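PDB 6SKY: Serine/threonine-protein kinase Tel1, which is a serine/threonine kinase of the ATM subfamily that probably acts as a DNA damage sensor, phosphorylating proteins at Ser/Thr-Gln sites to activate checkpoint signalling. Local coordinates for residues A[2755-2759]-A[2780-2785]; A[2839-2843]-A[2899-2903]. The contacts are given in a common frame with arbitrary orientation. Residues are numbered along the deposited sequence.

Contact 1 (A[2755-2759]-A[2780-2785])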
ATOM      1  N   VAL A2755     -16.166  -3.700  19.079  1.00 19.59           N
ATOM      2  CA  VAL A2755     -15.465  -2.434  19.274  1.00 19.59           C
ATOM      3  C   VAL A2755     -15.954  -1.703  20.517  1.00 19.59           C
ATOM      4  O   VAL A2755     -15.178  -1.004  21.173  1.00 19.59           O
ATOM      5  CB  VAL A2755     -15.596  -1.568  18.010  1.00 19.59           C
ATOM      6  CG1 VAL A2755     -15.301  -0.128  18.309  1.00 19.59           C
ATOM      7  CG2 VAL A2755     -14.659  -2.065  16.951  1.00 19.59           C
ATOM      8  N   LEU A2756     -17.224  -1.857  20.882  1.00 18.09           N
ATOM      9  CA  LEU A2756     -17.783  -1.167  22.037  1.00 18.09           C
ATOM     10  C   LEU A2756     -18.023  -2.084  23.223  1.00 18.09           C
ATOM     11  O   LEU A2756     -18.739  -1.702  24.143  1.00 18.09           O
ATOM     12  CB  LEU A2756     -19.086  -0.465  21.668  1.00 18.09           C
ATOM     13  CG  LEU A2756     -19.009   0.621  20.602  1.00 18.09           C
ATOM     14  CD1 LEU A2756     -20.375   1.174  20.323  1.00 18.09           C
ATOM     15  CD2 LEU A2756     -18.083   1.724  21.027  1.00 18.09           C
ATOM     16  N   GLY A2757     -17.454  -3.280  23.226  1.00 20.42           N
ATOM     17  CA  GLY A2757     -17.531  -4.134  24.389  1.00 20.42           C
ATOM     18  C   GLY A2757     -18.902  -4.657  24.722  1.00 20.42           C
ATOM     19  O   GLY A2757     -19.129  -5.075  25.854  1.00 20.42           O
ATOM     20  N   LEU A2758     -19.815  -4.672  23.761  1.00 20.81           N
ATOM     21  CA  LEU A2758     -21.200  -5.029  24.030  1.00 20.81           C
ATOM     22  C   LEU A2758     -21.316  -6.448  24.564  1.00 20.81           C
ATOM     23  O   LEU A2758     -20.788  -7.391  23.978  1.00 20.81           O
ATOM     24  CB  LEU A2758     -22.017  -4.875  22.756  1.00 20.81           C
ATOM     25  CG  LEU A2758     -23.485  -5.265  22.783  1.00 20.81           C
ATOM     26  CD1 LEU A2758     -24.236  -4.361  23.718  1.00 20.81           C
ATOM     27  CD2 LEU A2758     -24.059  -5.192  21.395  1.00 20.81           C
ATOM     28  N   GLY A2759     -22.015  -6.595  25.681  1.00 23.29           N
ATOM     29  CA  GLY A2759     -22.203  -7.890  26.293  1.00 23.29           C
ATOM     30  C   GLY A2759     -23.656  -8.164  26.585  1.00 23.29           C
ATOM     31  O   GLY A2759     -24.517  -7.387  26.178  1.00 23.29           O
ATOM     32  N   LEU A2780     -29.128  -2.902  25.259  1.00 26.37           N
ATOM     33  CA  LEU A2780     -27.728  -2.645  24.948  1.00 26.37           C
ATOM     34  C   LEU A2780     -26.989  -1.950  26.083  1.00 26.37           C
ATOM     35  O   LEU A2780     -26.056  -1.190  25.834  1.00 26.37           O
ATOM     36  CB  LEU A2780     -27.619  -1.812  23.673  1.00 26.37           C
ATOM     37  CG  LEU A2780     -28.160  -2.387  22.370  1.00 26.37           C
ATOM     38  CD1 LEU A2780     -28.040  -1.365  21.290  1.00 26.37           C
ATOM     39  CD2 LEU A2780     -27.410  -3.620  21.983  1.00 26.37           C
ATOM     40  N   GLY A2781     -27.366  -2.208  27.326  1.00 30.25           N
ATOM     41  CA  GLY A2781     -26.838  -1.435  28.430  1.00 30.25           C
ATOM     42  C   GLY A2781     -25.536  -1.916  29.029  1.00 30.25           C
ATOM     43  O   GLY A2781     -24.827  -1.135  29.665  1.00 30.25           O
ATOM     44  N   VAL A2782     -25.212  -3.194  28.857  1.00 28.73           N
ATOM     45  CA  VAL A2782     -23.963  -3.761  29.367  1.00 28.73           C
ATOM     46  C   VAL A2782     -22.942  -3.624  28.244  1.00 28.73           C
ATOM     47  O   VAL A2782     -22.833  -4.474  27.372  1.00 28.73           O
ATOM     48  CB  VAL A2782     -24.137  -5.208  29.817  1.00 28.73           C
ATOM     49  CG1 VAL A2782     -22.831  -5.783  30.257  1.00 28.73           C
ATOM     50  CG2 VAL A2782     -25.137  -5.287  30.930  1.00 28.73           C
ATOM     51  N   ALA A2783     -22.194  -2.532  28.257  1.00 25.31           N
ATOM     52  CA  ALA A2783     -21.214  -2.257  27.227  1.00 25.31           C
ATOM     53  C   ALA A2783     -19.868  -2.012  27.880  1.00 25.31           C
ATOM     54  O   ALA A2783     -19.719  -2.130  29.093  1.00 25.31           O
ATOM     55  CB  ALA A2783     -21.631  -1.061  26.371  1.00 25.31           C
ATOM     56  N   PHE A2784     -18.878  -1.678  27.059  1.00 25.29           N
ATOM     57  CA  PHE A2784     -17.537  -1.333  27.525  1.00 25.29           C
ATOM     58  C   PHE A2784     -16.975  -2.392  28.462  1.00 25.29           C
ATOM     59  O   PHE A2784     -16.381  -2.090  29.495  1.00 25.29           O
ATOM     60  CB  PHE A2784     -17.530   0.041  28.178  1.00 25.29           C
ATOM     61  CG  PHE A2784     -17.979   1.120  27.266  1.00 25.29           C
ATOM     62  CD1 PHE A2784     -17.237   1.450  26.162  1.00 25.29           C
ATOM     63  CD2 PHE A2784     -19.158   1.784  27.489  1.00 25.29           C
ATOM     64  CE1 PHE A2784     -17.653   2.429  25.311  1.00 25.29           C
ATOM     65  CE2 PHE A2784     -19.576   2.762  26.641  1.00 25.29           C
ATOM     66  CZ  PHE A2784     -18.825   3.085  25.550  1.00 25.29           C
ATOM     67  N   GLU A2785     -17.175  -3.649  28.089  1.00 32.32           N
ATOM     68  CA  GLU A2785     -16.598  -4.815  28.747  1.00 32.32           C
ATOM     69  C   GLU A2785     -17.091  -5.003  30.171  1.00 32.32           C
ATOM     70  O   GLU A2785     -16.452  -5.700  30.954  1.00 32.32           O
ATOM     71  CB  GLU A2785     -15.072  -4.760  28.733  1.00 32.32           C
ATOM     72  CG  GLU A2785     -14.467  -4.332  27.424  1.00 32.32           C
ATOM     73  CD  GLU A2785     -14.249  -5.479  26.482  1.00 32.32           C
ATOM     74  OE1 GLU A2785     -15.032  -6.444  26.534  1.00 32.32           O
ATOM     75  OE2 GLU A2785     -13.287  -5.423  25.691  1.00 32.32           O
TER

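Contact 2 (A[2839-2843]-A[2899-2903])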
ATOM      1  N   LEU A2839     -17.624   9.133  22.036  1.00 28.53           N
ATOM      2  CA  LEU A2839     -17.383   8.680  23.401  1.00 28.53           C
ATOM      3  C   LEU A2839     -16.978   9.826  24.317  1.00 28.53           C
ATOM      4  O   LEU A2839     -17.253   9.783  25.519  1.00 28.53           O
ATOM      5  CB  LEU A2839     -16.321   7.589  23.419  1.00 28.53           C
ATOM      6  CG  LEU A2839     -16.598   6.329  22.608  1.00 28.53           C
ATOM      7  CD1 LEU A2839     -15.542   5.312  22.901  1.00 28.53           C
ATOM      8  CD2 LEU A2839     -17.958   5.775  22.920  1.00 28.53           C
ATOM      9  N   ASP A2840     -16.335  10.860  23.779  1.00 34.04           N
ATOM     10  CA  ASP A2840     -16.018  12.029  24.587  1.00 34.04           C
ATOM     11  C   ASP A2840     -17.277  12.777  24.983  1.00 34.04           C
ATOM     12  O   ASP A2840     -17.405  13.218  26.126  1.00 34.04           O
ATOM     13  CB  ASP A2840     -15.069  12.950  23.832  1.00 34.04           C
ATOM     14  CG  ASP A2840     -13.630  12.503  23.930  1.00 34.04           C
ATOM     15  OD1 ASP A2840     -13.342  11.613  24.755  1.00 34.04           O
ATOM     16  OD2 ASP A2840     -12.783  13.040  23.185  1.00 34.04           O
ATOM     17  N   SER A2841     -18.213  12.944  24.052  1.00 32.55           N
ATOM     18  CA  SER A2841     -19.508  13.491  24.428  1.00 32.55           C
ATOM     19  C   SER A2841     -20.156  12.651  25.510  1.00 32.55           C
ATOM     20  O   SER A2841     -20.867  13.177  26.368  1.00 32.55           O
ATOM     21  CB  SER A2841     -20.427  13.566  23.218  1.00 32.55           C
ATOM     22  OG  SER A2841     -21.082  12.330  23.021  1.00 32.55           O
ATOM     23  N   LEU A2842     -19.936  11.343  25.475  1.00 35.24           N
ATOM     24  CA  LEU A2842     -20.416  10.484  26.553  1.00 35.24           C
ATOM     25  C   LEU A2842     -19.685  10.745  27.860  1.00 35.24           C
ATOM     26  O   LEU A2842     -20.230  10.487  28.934  1.00 35.24           O
ATOM     27  CB  LEU A2842     -20.252   9.022  26.154  1.00 35.24           C
ATOM     28  CG  LEU A2842     -21.164   8.034  26.843  1.00 35.24           C
ATOM     29  CD1 LEU A2842     -22.549   8.515  26.614  1.00 35.24           C
ATOM     30  CD2 LEU A2842     -20.973   6.679  26.247  1.00 35.24           C
ATOM     31  N   ARG A2843     -18.444  11.227  27.795  1.00 37.12           N
ATOM     32  CA  ARG A2843     -17.649  11.415  29.003  1.00 37.12           C
ATOM     33  C   ARG A2843     -18.120  12.597  29.837  1.00 37.12           C
ATOM     34  O   ARG A2843     -17.882  12.622  31.047  1.00 37.12           O
ATOM     35  CB  ARG A2843     -16.183  11.597  28.630  1.00 37.12           C
ATOM     36  CG  ARG A2843     -15.219  11.298  29.741  1.00 37.12           C
ATOM     37  CD  ARG A2843     -13.943  12.097  29.574  1.00 37.12           C
ATOM     38  NE  ARG A2843     -13.224  11.778  28.349  1.00 37.12           N
ATOM     39  CZ  ARG A2843     -12.257  10.871  28.271  1.00 37.12           C
ATOM     40  NH1 ARG A2843     -11.649  10.642  27.117  1.00 37.12           N
ATOM     41  NH2 ARG A2843     -11.898  10.192  29.346  1.00 37.12           N
ATOM     42  N   ALA A2899     -14.121   6.075  32.840  1.00 40.10           N
ATOM     43  CA  ALA A2899     -14.286   6.569  31.482  1.00 40.10           C
ATOM     44  C   ALA A2899     -12.984   6.476  30.706  1.00 40.10           C
ATOM     45  O   ALA A2899     -12.977   6.065  29.543  1.00 40.10           O
ATOM     46  CB  ALA A2899     -14.790   8.005  31.505  1.00 40.10           C
ATOM     47  N   ASP A2900     -11.868   6.835  31.338  1.00 43.44           N
ATOM     48  CA  ASP A2900     -10.587   6.824  30.643  1.00 43.44           C
ATOM     49  C   ASP A2900     -10.164   5.414  30.276  1.00 43.44           C
ATOM     50  O   ASP A2900      -9.709   5.175  29.156  1.00 43.44           O
ATOM     51  CB  ASP A2900      -9.521   7.488  31.501  1.00 43.44           C
ATOM     52  CG  ASP A2900      -9.862   8.907  31.842  1.00 43.44           C
ATOM     53  OD1 ASP A2900     -10.998   9.317  31.548  1.00 43.44           O
ATOM     54  OD2 ASP A2900      -9.001   9.612  32.402  1.00 43.44           O
ATOM     55  N   ARG A2901     -10.303   4.467  31.202  1.00 40.91           N
ATOM     56  CA  ARG A2901      -9.956   3.085  30.897  1.00 40.91           C
ATOM     57  C   ARG A2901     -10.812   2.536  29.765  1.00 40.91           C
ATOM     58  O   ARG A2901     -10.300   1.911  28.832  1.00 40.91           O
ATOM     59  CB  ARG A2901     -10.108   2.221  32.141  1.00 40.91           C
ATOM     60  CG  ARG A2901      -9.120   2.539  33.222  1.00 40.91           C
ATOM     61  CD  ARG A2901      -9.406   1.727  34.458  1.00 40.91           C
ATOM     62  NE  ARG A2901      -8.509   2.076  35.552  1.00 40.91           N
ATOM     63  CZ  ARG A2901      -8.654   1.646  36.799  1.00 40.91           C
ATOM     64  NH1 ARG A2901      -7.789   2.012  37.736  1.00 40.91           N
ATOM     65  NH2 ARG A2901      -9.669   0.852  37.111  1.00 40.91           N
ATOM     66  N   ALA A2902     -12.125   2.762  29.830  1.00 33.83           N
ATOM     67  CA  ALA A2902     -13.013   2.242  28.799  1.00 33.83           C
ATOM     68  C   ALA A2902     -12.703   2.848  27.440  1.00 33.83           C
ATOM     69  O   ALA A2902     -12.641   2.132  26.434  1.00 33.83           O
ATOM     70  CB  ALA A2902     -14.462   2.503  29.182  1.00 33.83           C
ATOM     71  N   ILE A2903     -12.502   4.163  27.386  1.00 31.76           N
ATOM     72  CA  ILE A2903     -12.250   4.807  26.105  1.00 31.76           C
ATOM     73  C   ILE A2903     -10.873   4.439  25.576  1.00 31.76           C
ATOM     74  O   ILE A2903     -10.662   4.383  24.364  1.00 31.76           O
ATOM     75  CB  ILE A2903     -12.443   6.324  26.249  1.00 31.76           C
ATOM     76  CG1 ILE A2903     -13.880   6.615  26.655  1.00 31.76           C
ATOM     77  CG2 ILE A2903     -12.147   7.032  24.963  1.00 31.76           C
ATOM     78  CD1 ILE A2903     -14.177   8.060  26.837  1.00 31.76           C
TER

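Contact 1 (A[2755-2759]-A[2780-2785])
Leu-2758 lays its CD1 against CD2 of Leu-2780, 3.7 Å away, and so joins the two loops on which a kinase active site depends: the start of the catalytic loop, here of the PI3K-like DRH type, and the DLG motif, counterpart of the DFG of protein kinases, that opens the activation loop. The segments run antiparallel, Gly-2757 facing Phe-2784 and Gly-2759 facing Val-2782, without forming regular strands. Entry into the catalytic loop is sharp: Gly-2757, with positive phi, is the C-prime residue of a Schellman motif ending the preceding helix, and a CB there would collide with Phe-2784 CA and Glu-2785 N. With no CB at Gly-2757, the two main chains can come close enough to bond directly. Phe-2784 N donates to Leu-2756 O at 2.9 Å, and Glu-2785 N donates to Gly-2757 O over a longer 3.3 Å. Leu-2756 O also lies over one face of the Phe-2784 ring, whose CE1 is 4.4 Å from Leu-2756 CD2. Glu-2785 OE2 forms a salt bridge with Lys-2909, beyond the two segments. Near Asp-2779, which binds magnesium, the two loops are fastened by Gly-2759 N, which donates to Val-2782 O at 2.8 Å.

Contact 2 (A[2839-2843]-A[2899-2903])
Two nearly antiparallel helical segments, at 169° with axes 10.9 Å apart at closest approach, show how apolar and charged contacts can share one small helix-helix interface. Leu-2839 comes first: its CB bond points toward the partner, and its CB stands 4.1 Å from CD1 of Ile-2903, the residue that gives up most surface here. Asp-2840 points its CB away, yet its OD1 accepts a hydrogen bond from Arg-2843 NH1 at 3.1 Å, part of a salt bridge one turn along the same helix. Leu-2842 directs its side chain to Ile-2621 and Val-2625 of helix 2616-2632, tying this helix to the rest of the kinase. Arg-2843 meets three residues of the other helix. Its CG packs 3.8 Å from CB of Ala-2899, Ile-2903 CD1 covers one face of the guanidinium, 3.6 Å from NH1, and NH2 forms a close salt bridge of 2.5 Å with OD1 of Asp-2900, which meets the group at its edge. An arginine thus held between acids of both helices, with an aliphatic cover on its face, makes the Asp-2840, Arg-2843, Asp-2900 arrangement an interhelical salt-bridge network, joining a C-lobe helix to helix 2898-2908, probably of the PIKK regulatory domain that precedes FATC.

In the fold
Contact 1 is buried beside the active site, with the side chain of Leu-2780 about 10 Å from the bound nucleotide analogue, whereas contact 2 is only partly buried and lies away from that site. Their chemistry differs: three main-chain hydrogen bonds join the loops of contact 1, with leucine and phenylalanine packing alongside, whereas a salt bridge and an aliphatic patch join the helices of contact 2. The centres are 13 Å apart, and Phe-2784 connects them, its CZ lying 3.9 Å from Leu-2839 CD2 and its CB 4.1 Å from Ala-2902 CB. Helix 2616-2632 touches side chains of both contacts, and helix 2898-2908, which supplies half of contact 2, also packs on Phe-2784 and Glu-2785 of contact 1.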